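Local coordinates for D-hydantoinase (Ralstonia pickettii, PDB 1NFG) that catalyses the stereospecific hydrolysis of the cyclic amide bond in D-hydantoin derivatives, using two zinc ions in each subunit, at the interface of chains A and B and the interface of chains A and C. Numbering follows the deposited sequence. Chains: chain A/B/C, D-hydantoinase.

Chain A meets its partners through opposite parts of its surface. Contact 1 joins it to chain B through helices 161-174, 185-197 and 212-229, whereas contacts 2 and 3 both belong to the interface with chain C. Contact 2 lies about 40 Å from contact 1 and contact 3 about 56 Å, measured between the centres of their C-alpha atoms; contacts 2 and 3 are about 17 Å apart by the same measure. No residue is shared, though the loop at residues 13-14 in contact 2 leads straight into strand 15-24 of contact 3. Two separate two-fold interfaces let one subunit bind two neighbours, as the homotetramer requires.

Contact 1: the interface of chains A and B. Residues chain A 184, 186-187, 190-191, 213-214, 217, 221; chain B 161, 165, 221, 224-225, 228.
Helices on the outside of the amidohydrolase TIM barrel pair here across a two-fold axis, helix 212-229 of each chain facing its counterpart, with helix 161-174 of chain B against the start of helix 185-197 of chain A. A:Asn184, just ahead of that helix, caps it: its OD1 takes the backbone N of A:Ala187 at 2.6 Å. With CG anti to the backbone N (chi1 -179°), the side chain also sends ND2 two ways, to A:Glu217 OE1 at 3.0 Å within its own chain and to B:Asp161 OD2 at 2.9 Å across the interface, both carboxylates being met from above their planes. These bonds would fix the amide's rotation.

A:Glu217, bent at chi2 (-69°), is gripped side-on by A:Arg221, whose NE and NH2 point at the syn lone pairs of OE2 and OE1, both oxygens lying in the guanidinium plane. B:Arg221 crosses this pair obliquely, its guanidinium turned 65° from that of A:Arg221, and its NE forms a longer salt bridge of 3.8 Å to A:Glu217 OE2. B:Asp161 OD1 holds the far end of B:Arg221 through NH1 at 2.8 Å. The carboxylates probably offset the repulsion between the arginines.

Beside this polar cluster, B:Ile228 wedges in with both branches: CG2 against A:Leu191 CD1 at 3.5 Å, CD1 against A:Arg213 CB and A:Val214 CG2. B:Leu165 presses its CD1 onto A:Ala187 CA at 3.7 Å, while its CD2 sits over the rim of one face of the A:Tyr190 ring.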
loop_
_atom_site.group_PDB
_atom_site.type_symbol
_atom_site.label_atom_id
_atom_site.label_comp_id
_atom_site.label_asym_id
_atom_site.label_seq_id
_atom_site.Cartn_x
_atom_site.Cartn_y
_atom_site.Cartn_z
ATOM N N ASN A 184 -2.854 -6.657 -20.499
ATOM C CA ASN A 184 -2.725 -8.095 -20.627
ATOM C C ASN A 184 -3.653 -8.480 -21.771
ATOM O O ASN A 184 -4.879 -8.571 -21.602
ATOM C CB ASN A 184 -3.125 -8.807 -19.345
ATOM C CG ASN A 184 -2.963 -10.306 -19.454
ATOM O OD1 ASN A 184 -3.635 -10.950 -20.268
ATOM N ND2 ASN A 184 -2.061 -10.874 -18.650
ATOM N N ASP A 186 -4.143 -11.294 -23.443
ATOM C CA ASP A 186 -4.912 -12.509 -23.292
ATOM C C ASP A 186 -6.127 -12.255 -22.420
ATOM O O ASP A 186 -7.232 -12.691 -22.749
ATOM C CB ASP A 186 -4.030 -13.606 -22.712
ATOM C CG ASP A 186 -2.820 -13.875 -23.581
ATOM O OD1 ASP A 186 -2.992 -13.896 -24.821
ATOM O OD2 ASP A 186 -1.711 -14.066 -23.036
ATOM N N ALA A 187 -5.940 -11.534 -21.320
ATOM C CA ALA A 187 -7.067 -11.238 -20.450
ATOM C C ALA A 187 -8.110 -10.493 -21.272
ATOM O O ALA A 187 -9.299 -10.806 -21.209
ATOM C CB ALA A 187 -6.622 -10.394 -19.269
ATOM N N TYR A 190 -9.947 -12.796 -23.778
ATOM C CA TYR A 190 -10.907 -13.622 -23.047
ATOM C C TYR A 190 -12.226 -12.877 -22.852
ATOM O O TYR A 190 -13.301 -13.404 -23.144
ATOM C CB TYR A 190 -10.332 -14.000 -21.683
ATOM C CG TYR A 190 -11.328 -14.656 -20.749
ATOM C CD1 TYR A 190 -11.570 -16.029 -20.801
ATOM C CD2 TYR A 190 -12.038 -13.896 -19.814
ATOM C CE1 TYR A 190 -12.496 -16.632 -19.943
ATOM C CE2 TYR A 190 -12.966 -14.486 -18.954
ATOM C CZ TYR A 190 -13.191 -15.854 -19.022
ATOM O OH TYR A 190 -14.107 -16.434 -18.171
ATOM N N LEU A 191 -12.139 -11.648 -22.356
ATOM C CA LEU A 191 -13.336 -10.856 -22.120
ATOM C C LEU A 191 -13.988 -10.392 -23.413
ATOM O O LEU A 191 -15.212 -10.381 -23.520
ATOM C CB LEU A 191 -13.006 -9.654 -21.230
ATOM C CG LEU A 191 -12.566 -9.996 -19.799
ATOM C CD1 LEU A 191 -12.038 -8.757 -19.101
ATOM C CD2 LEU A 191 -13.740 -10.585 -19.028
ATOM N N ARG A 213 -7.916 -3.574 -14.377
ATOM C CA ARG A 213 -7.052 -4.673 -13.962
ATOM C C ARG A 213 -6.167 -5.150 -15.106
ATOM O O ARG A 213 -5.002 -5.489 -14.896
ATOM C CB ARG A 213 -7.878 -5.845 -13.453
ATOM C CG ARG A 213 -7.085 -6.792 -12.579
ATOM C CD ARG A 213 -6.998 -6.209 -11.191
ATOM N NE ARG A 213 -5.691 -5.655 -10.861
ATOM C CZ ARG A 213 -5.520 -4.655 -10.003
ATOM N NH1 ARG A 213 -6.573 -4.102 -9.413
ATOM N NH2 ARG A 213 -4.300 -4.227 -9.713
ATOM N N VAL A 214 -6.734 -5.186 -16.310
ATOM C CA VAL A 214 -6.006 -5.610 -17.500
ATOM C C VAL A 214 -4.775 -4.725 -17.689
ATOM O O VAL A 214 -3.679 -5.213 -17.987
ATOM C CB VAL A 214 -6.898 -5.514 -18.755
ATOM C CG1 VAL A 214 -6.086 -5.826 -20.004
ATOM C CG2 VAL A 214 -8.063 -6.476 -18.633
ATOM N N GLU A 217 -2.185 -5.017 -14.241
ATOM C CA GLU A 217 -1.358 -6.221 -14.246
ATOM C C GLU A 217 -0.171 -6.073 -15.198
ATOM O O GLU A 217 0.985 -6.199 -14.787
ATOM C CB GLU A 217 -2.215 -7.435 -14.640
ATOM C CG GLU A 217 -1.527 -8.799 -14.508
ATOM C CD GLU A 217 -0.414 -8.997 -15.516
ATOM O OE1 GLU A 217 -0.702 -8.946 -16.734
ATOM O OE2 GLU A 217 0.749 -9.199 -15.091
ATOM N N ARG A 221 3.826 -6.056 -14.412
ATOM C CA ARG A 221 4.718 -7.054 -15.004
ATOM C C ARG A 221 5.885 -6.388 -15.740
ATOM O O ARG A 221 7.057 -6.735 -15.529
ATOM C CB ARG A 221 3.914 -7.947 -15.959
ATOM C CG ARG A 221 4.699 -9.055 -16.656
ATOM C CD ARG A 221 3.811 -10.284 -16.830
ATOM N NE ARG A 221 2.492 -9.958 -17.372
ATOM C CZ ARG A 221 2.218 -9.863 -18.671
ATOM N NH1 ARG A 221 3.177 -10.079 -19.574
ATOM N NH2 ARG A 221 0.990 -9.541 -19.070
ATOM N N ASP B 161 -1.095 -17.396 -19.834
ATOM C CA ASP B 161 -2.277 -16.719 -19.322
ATOM C C ASP B 161 -3.536 -17.220 -20.022
ATOM O O ASP B 161 -4.600 -17.320 -19.400
ATOM C CB ASP B 161 -2.158 -15.191 -19.487
ATOM C CG ASP B 161 -0.961 -14.601 -18.739
ATOM O OD1 ASP B 161 -0.350 -15.299 -17.895
ATOM O OD2 ASP B 161 -0.632 -13.423 -18.992
ATOM N N LEU B 165 -6.484 -18.729 -17.875
ATOM C CA LEU B 165 -7.814 -18.158 -18.003
ATOM C C LEU B 165 -8.831 -19.243 -18.377
ATOM O O LEU B 165 -9.969 -19.228 -17.900
ATOM C CB LEU B 165 -7.802 -17.057 -19.063
ATOM C CG LEU B 165 -7.230 -15.702 -18.629
ATOM C CD1 LEU B 165 -6.729 -14.917 -19.831
ATOM C CD2 LEU B 165 -8.311 -14.936 -17.883
ATOM N N ARG B 221 -0.144 -11.536 -11.116
ATOM C CA ARG B 221 -0.768 -11.836 -12.404
ATOM C C ARG B 221 -1.859 -12.903 -12.258
ATOM O O ARG B 221 -2.991 -12.729 -12.733
ATOM C CB ARG B 221 0.312 -12.298 -13.393
ATOM C CG ARG B 221 -0.174 -12.641 -14.799
ATOM C CD ARG B 221 0.889 -12.249 -15.821
ATOM N NE ARG B 221 2.229 -12.702 -15.448
ATOM C CZ ARG B 221 2.722 -13.903 -15.741
ATOM N NH1 ARG B 221 1.985 -14.781 -16.424
ATOM N NH2 ARG B 221 3.948 -14.234 -15.341
ATOM N N ALA B 224 -4.763 -11.492 -10.600
ATOM C CA ALA B 224 -5.433 -10.555 -11.497
ATOM C C ALA B 224 -6.324 -11.327 -12.471
ATOM O O ALA B 224 -7.474 -10.947 -12.732
ATOM C CB ALA B 224 -4.400 -9.742 -12.260
ATOM N N LEU B 225 -5.779 -12.415 -13.009
ATOM C CA LEU B 225 -6.521 -13.259 -13.938
ATOM C C LEU B 225 -7.728 -13.864 -13.230
ATOM O O LEU B 225 -8.823 -13.944 -13.800
ATOM C CB LEU B 225 -5.606 -14.362 -14.492
ATOM C CG LEU B 225 -4.966 -14.121 -15.869
ATOM C CD1 LEU B 225 -5.073 -12.651 -16.287
ATOM C CD2 LEU B 225 -3.513 -14.584 -15.831
ATOM N N ILE B 228 -10.351 -11.278 -13.086
ATOM C CA ILE B 228 -10.999 -11.093 -14.391
ATOM C C ILE B 228 -12.043 -12.171 -14.651
ATOM O O ILE B 228 -13.167 -11.876 -15.055
ATOM C CB ILE B 228 -9.965 -11.133 -15.551
ATOM C CG1 ILE B 228 -9.000 -9.952 -15.432
ATOM C CG2 ILE B 228 -10.681 -11.102 -16.895
ATOM C CD1 ILE B 228 -9.660 -8.610 -15.636
#

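Contact 2: the interface of chains A and C. Residues chain A 13-14, 359, 367, 371, 376, 381; chain C 13-14, 359, 367, 371, 376, 381.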
loop_
_atom_site.group_PDB
_atom_site.type_symbol
_atom_site.label_atom_id
_atom_site.label_comp_id
_atom_site.label_asym_id
_atom_site.label_seq_id
_atom_site.Cartn_x
_atom_site.Cartn_y
_atom_site.Cartn_z
ATOM N N ALA A 13 9.636 26.540 -18.223
ATOM C CA ALA A 13 9.250 25.718 -17.086
ATOM C C ALA A 13 9.778 26.306 -15.783
ATOM O O ALA A 13 9.173 26.131 -14.730
ATOM C CB ALA A 13 9.756 24.295 -17.272
ATOM N N ASP A 14 10.900 27.011 -15.854
ATOM C CA ASP A 14 11.470 27.605 -14.653
ATOM C C ASP A 14 11.816 29.082 -14.779
ATOM O O ASP A 14 12.907 29.522 -14.413
ATOM C CB ASP A 14 12.686 26.800 -14.209
ATOM C CG ASP A 14 12.295 25.431 -13.669
ATOM O OD1 ASP A 14 11.420 25.368 -12.770
ATOM O OD2 ASP A 14 12.854 24.417 -14.142
ATOM N N THR A 359 3.655 27.279 -15.083
ATOM C CA THR A 359 5.008 26.823 -15.282
ATOM C C THR A 359 5.085 25.310 -15.519
ATOM O O THR A 359 5.948 24.839 -16.265
ATOM C CB THR A 359 5.865 27.271 -14.071
ATOM O OG1 THR A 359 6.917 28.121 -14.539
ATOM C CG2 THR A 359 6.442 26.084 -13.310
ATOM N N THR A 367 9.130 20.870 -22.142
ATOM C CA THR A 367 10.452 20.714 -21.543
ATOM C C THR A 367 10.812 19.349 -20.974
ATOM O O THR A 367 11.909 18.846 -21.220
ATOM C CB THR A 367 10.695 21.774 -20.449
ATOM O OG1 THR A 367 10.398 23.072 -20.975
ATOM C CG2 THR A 367 12.148 21.758 -20.003
ATOM N N LYS A 371 13.625 16.516 -22.431
ATOM C CA LYS A 371 14.687 16.015 -21.576
ATOM C C LYS A 371 14.776 14.498 -21.640
ATOM O O LYS A 371 15.833 13.945 -21.937
ATOM C CB LYS A 371 14.460 16.435 -20.125
ATOM C CG LYS A 371 14.777 17.882 -19.821
ATOM C CD LYS A 371 14.520 18.179 -18.358
ATOM C CE LYS A 371 14.954 19.584 -17.984
ATOM N NZ LYS A 371 14.615 19.888 -16.567
ATOM N N PHE A 376 16.992 17.777 -25.451
ATOM C CA PHE A 376 17.224 18.944 -24.603
ATOM C C PHE A 376 18.718 19.215 -24.516
ATOM O O PHE A 376 19.508 18.285 -24.391
ATOM C CB PHE A 376 16.627 18.659 -23.212
ATOM C CG PHE A 376 16.861 19.738 -22.194
ATOM C CD1 PHE A 376 18.019 19.749 -21.424
ATOM C CD2 PHE A 376 15.914 20.742 -21.996
ATOM C CE1 PHE A 376 18.233 20.755 -20.458
ATOM C CE2 PHE A 376 16.117 21.746 -21.040
ATOM C CZ PHE A 376 17.280 21.749 -20.271
ATOM N N THR A 381 12.869 24.269 -24.278
ATOM C CA THR A 381 12.621 25.542 -23.618
ATOM C C THR A 381 12.862 26.727 -24.521
ATOM O O THR A 381 12.787 26.629 -25.744
ATOM C CB THR A 381 13.537 25.733 -22.405
ATOM O OG1 THR A 381 14.897 25.600 -22.824
ATOM C CG2 THR A 381 13.250 24.699 -21.347
ATOM N N ALA C 13 17.144 25.384 -13.897
ATOM C CA ALA C 13 16.453 24.113 -13.741
ATOM C C ALA C 13 15.969 23.586 -15.085
ATOM O O ALA C 13 15.865 22.378 -15.282
ATOM C CB ALA C 13 15.286 24.266 -12.775
ATOM N N ASP C 14 15.680 24.488 -16.015
ATOM C CA ASP C 14 15.210 24.067 -17.326
ATOM C C ASP C 14 15.954 24.692 -18.498
ATOM O O ASP C 14 15.354 25.189 -19.451
ATOM C CB ASP C 14 13.711 24.319 -17.441
ATOM C CG ASP C 14 12.907 23.378 -16.553
ATOM O OD1 ASP C 14 13.116 22.142 -16.645
ATOM O OD2 ASP C 14 12.071 23.866 -15.762
ATOM N N THR C 359 20.455 19.450 -13.784
ATOM C CA THR C 359 19.329 20.346 -13.868
ATOM C C THR C 359 18.414 20.250 -12.640
ATOM O O THR C 359 17.819 21.249 -12.227
ATOM C CB THR C 359 18.568 20.064 -15.189
ATOM O OG1 THR C 359 18.570 21.253 -15.985
ATOM C CG2 THR C 359 17.140 19.599 -14.936
ATOM N N THR C 367 15.414 26.811 -7.359
ATOM C CA THR C 367 14.191 27.151 -8.083
ATOM C C THR C 367 12.873 26.657 -7.510
ATOM O O THR C 367 11.907 27.419 -7.433
ATOM C CB THR C 367 14.278 26.705 -9.557
ATOM O OG1 THR C 367 15.497 27.192 -10.128
ATOM C CG2 THR C 367 13.114 27.272 -10.355
ATOM N N LYS C 371 9.742 28.904 -5.716
ATOM C CA LYS C 371 8.381 28.817 -6.216
ATOM C C LYS C 371 7.391 28.596 -5.084
ATOM O O LYS C 371 6.440 29.361 -4.926
ATOM C CB LYS C 371 8.246 27.671 -7.219
ATOM C CG LYS C 371 8.825 27.948 -8.588
ATOM C CD LYS C 371 8.628 26.750 -9.494
ATOM C CE LYS C 371 9.076 27.038 -10.915
ATOM N NZ LYS C 371 8.955 25.825 -11.768
ATOM N N PHE C 376 9.413 33.544 -6.360
ATOM C CA PHE C 376 9.667 33.297 -7.778
ATOM C C PHE C 376 8.793 34.222 -8.613
ATOM O O PHE C 376 7.626 34.422 -8.296
ATOM C CB PHE C 376 9.360 31.818 -8.076
ATOM C CG PHE C 376 9.491 31.429 -9.521
ATOM C CD1 PHE C 376 8.421 31.572 -10.396
ATOM C CD2 PHE C 376 10.688 30.902 -10.005
ATOM C CE1 PHE C 376 8.540 31.193 -11.750
ATOM C CE2 PHE C 376 10.819 30.523 -11.348
ATOM C CZ PHE C 376 9.740 30.669 -12.218
ATOM N N THR C 381 15.841 31.472 -10.221
ATOM C CA THR C 381 16.558 31.091 -11.429
ATOM C C THR C 381 17.486 32.173 -11.925
ATOM O O THR C 381 17.942 33.027 -11.167
ATOM C CB THR C 381 15.595 30.790 -12.582
ATOM O OG1 THR C 381 14.752 31.925 -12.791
ATOM C CG2 THR C 381 14.734 29.595 -12.264
HETATM O O HOH W 1 11.167 24.272 -10.354
HETATM O O HOH W 2 11.596 19.894 -17.002
#
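Two aspartate carboxylates confront each other at the two-fold axis of this amidohydrolase-family A-C interface, A:Asp14 and C:Asp14, their side chains crossing at about a right angle but their planes only 1° apart. The modelled separation of the facing OD2 atoms is too short to be real, so the exact position of these tips is unreliable. Each carboxylate is met at OD1 by the lysine of the other chain. The long arm of A:Lys371, extended beyond CG, leaves helix 358-372 and crosses C:Asp14 at about a right angle, bringing NZ to 2.7 Å from OD1 in a salt bridge, nearly along the C-O axis; C:Lys371 makes the twin salt bridge, there on the anti lone pair of A:Asp14 OD1. The ammonium group also donates to the loop backbone, C:Lys371 NZ lying 3.0 Å from A:Ala13 O in the carbonyl plane. From above that plane A:Thr359 OG1 binds the same oxygen, also at 3.0 Å, so donors from both chains secure it. A water links C:Lys371 NZ to A:Asp14 OD1, with a twin on the other side. Behind, A:Lys371 CG lies 3.6 Å above one face of the A:Phe376 ring, toward its rim, and the ring points its CZ edge at the carbonyl carbon C of C:Asp14. The lysines may ease the repulsion between the neighbouring carboxylates.

Contact 3: the interface of chains A and C. Residues chain A 19, 29-34, 384; chain C 29-32, 384.
Strand 27-31 of chain A runs antiparallel to its own copy in chain C, and a beta-bridge at Ile31 joins the two, perhaps extending the sheet across the two-fold axis of the A-C interface. The tight part is this backbone pair. A:Ile31 N donates to C:Ile31 O at 3.0 Å, and the reverse bond from C:Ile31 N to A:Ile31 O has the same length; both are nearly straight (about 166° at the hydrogen) and lie in the carbonyl planes.

On one side of the bridge the two Gln30 side chains, each leaving with CG anti to the backbone N (chi1 -178°) and extended beyond it, cross obliquely and stack amide on amide, planes 5° apart, with A:Gln30 CD 3.7 Å from C:Gln30 CD. Each amide is steadied by its own chain: A:Gln30 NE2 binds A:Gly32 O at 2.9 Å and A:Ala34 O at 3.0 Å, so the turn after the strand holds the stacked group in place. A:Gly33 CA lies against C:Gln30, 3.4 Å from OE1.

The other side is looser and mostly aliphatic: Val384 CG2 of each chain lies against Ile31 O and CG2 of the other, with 4.0 Å between A:Ile31 CG2 and C:Val384 CG2. Farther out A:Ala19 of strand 15-24, with 13 Å² hidden, contributes its methyl group, CB resting 3.8 Å from C:Val384 CG1, the branch anti to the backbone N.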
loop_
_atom_site.group_PDB
_atom_site.type_symbol
_atom_site.label_atom_id
_atom_site.label_comp_id
_atom_site.label_asym_id
_atom_site.label_seq_id
_atom_site.Cartn_x
_atom_site.Cartn_y
_atom_site.Cartn_z
ATOM N N ALA A 19 10.335 40.161 -21.390
ATOM C CA ALA A 19 11.540 40.554 -22.090
ATOM C C ALA A 19 11.323 40.304 -23.567
ATOM O O ALA A 19 10.341 39.671 -23.965
ATOM C CB ALA A 19 12.729 39.747 -21.583
ATOM N N THR A 29 19.262 33.876 -30.024
ATOM C CA THR A 29 20.592 34.392 -29.740
ATOM C C THR A 29 20.689 35.412 -28.605
ATOM O O THR A 29 21.746 35.544 -27.984
ATOM C CB THR A 29 21.204 34.994 -31.016
ATOM O OG1 THR A 29 20.338 36.017 -31.527
ATOM C CG2 THR A 29 21.371 33.909 -32.079
ATOM N N GLN A 30 19.598 36.125 -28.332
ATOM C CA GLN A 30 19.602 37.117 -27.266
ATOM C C GLN A 30 18.238 37.356 -26.626
ATOM O O GLN A 30 17.210 37.415 -27.313
ATOM C CB GLN A 30 20.142 38.457 -27.782
ATOM C CG GLN A 30 20.223 39.535 -26.710
ATOM C CD GLN A 30 20.627 40.890 -27.258
ATOM O OE1 GLN A 30 21.627 41.014 -27.966
ATOM N NE2 GLN A 30 19.855 41.921 -26.922
ATOM N N ILE A 31 18.247 37.502 -25.303
ATOM C CA ILE A 31 17.029 37.767 -24.547
ATOM C C ILE A 31 17.281 38.996 -23.680
ATOM O O ILE A 31 18.237 39.036 -22.892
ATOM C CB ILE A 31 16.646 36.576 -23.643
ATOM C CG1 ILE A 31 16.571 35.295 -24.479
ATOM C CG2 ILE A 31 15.301 36.839 -22.977
ATOM C CD1 ILE A 31 16.304 34.037 -23.673
ATOM N N GLY A 32 16.426 40.003 -23.844
ATOM C CA GLY A 32 16.574 41.235 -23.089
ATOM C C GLY A 32 17.687 42.123 -23.625
ATOM O O GLY A 32 18.529 41.682 -24.410
ATOM N N GLY A 33 17.691 43.383 -23.208
ATOM C CA GLY A 33 18.721 44.303 -23.659
ATOM C C GLY A 33 18.412 44.962 -24.988
ATOM O O GLY A 33 17.262 44.973 -25.433
ATOM N N ALA A 34 19.445 45.518 -25.617
ATOM C CA ALA A 34 19.304 46.185 -26.911
ATOM C C ALA A 34 19.390 45.146 -28.020
ATOM O O ALA A 34 20.446 44.552 -28.239
ATOM C CB ALA A 34 20.400 47.213 -27.083
ATOM N N VAL A 384 19.127 30.859 -24.670
ATOM C CA VAL A 384 20.066 31.186 -25.719
ATOM C C VAL A 384 20.705 29.897 -26.196
ATOM O O VAL A 384 21.331 29.179 -25.423
ATOM C CB VAL A 384 21.139 32.163 -25.220
ATOM C CG1 VAL A 384 22.249 32.291 -26.248
ATOM C CG2 VAL A 384 20.503 33.511 -24.968
ATOM N N THR C 29 19.761 41.824 -16.828
ATOM C CA THR C 29 19.078 42.549 -17.888
ATOM C C THR C 29 19.221 41.972 -19.297
ATOM O O THR C 29 18.351 42.192 -20.144
ATOM C CB THR C 29 19.531 44.019 -17.893
ATOM O OG1 THR C 29 20.957 44.081 -18.045
ATOM C CG2 THR C 29 19.142 44.692 -16.579
ATOM N N GLN C 30 20.304 41.239 -19.548
ATOM C CA GLN C 30 20.518 40.651 -20.863
ATOM C C GLN C 30 21.347 39.369 -20.849
ATOM O O GLN C 30 22.342 39.258 -20.122
ATOM C CB GLN C 30 21.194 41.660 -21.798
ATOM C CG GLN C 30 21.408 41.133 -23.211
ATOM C CD GLN C 30 22.198 42.086 -24.089
ATOM O OE1 GLN C 30 21.869 43.267 -24.194
ATOM N NE2 GLN C 30 23.240 41.570 -24.735
ATOM N N ILE C 31 20.927 38.409 -21.671
ATOM C CA ILE C 31 21.628 37.139 -21.795
ATOM C C ILE C 31 21.901 36.904 -23.278
ATOM O O ILE C 31 20.978 36.916 -24.106
ATOM C CB ILE C 31 20.792 35.966 -21.240
ATOM C CG1 ILE C 31 20.357 36.275 -19.806
ATOM C CG2 ILE C 31 21.614 34.682 -21.266
ATOM C CD1 ILE C 31 19.437 35.235 -19.193
ATOM N N GLY C 32 23.176 36.709 -23.607
ATOM C CA GLY C 32 23.563 36.495 -24.991
ATOM C C GLY C 32 23.574 37.781 -25.804
ATOM O O GLY C 32 23.027 38.803 -25.383
ATOM N N VAL C 384 15.908 37.068 -17.393
ATOM C CA VAL C 384 15.879 38.513 -17.443
ATOM C C VAL C 384 14.819 38.996 -16.474
ATOM O O VAL C 384 13.646 38.652 -16.598
ATOM C CB VAL C 384 15.578 39.014 -18.861
ATOM C CG1 VAL C 384 15.301 40.507 -18.841
ATOM C CG2 VAL C 384 16.761 38.715 -19.753
#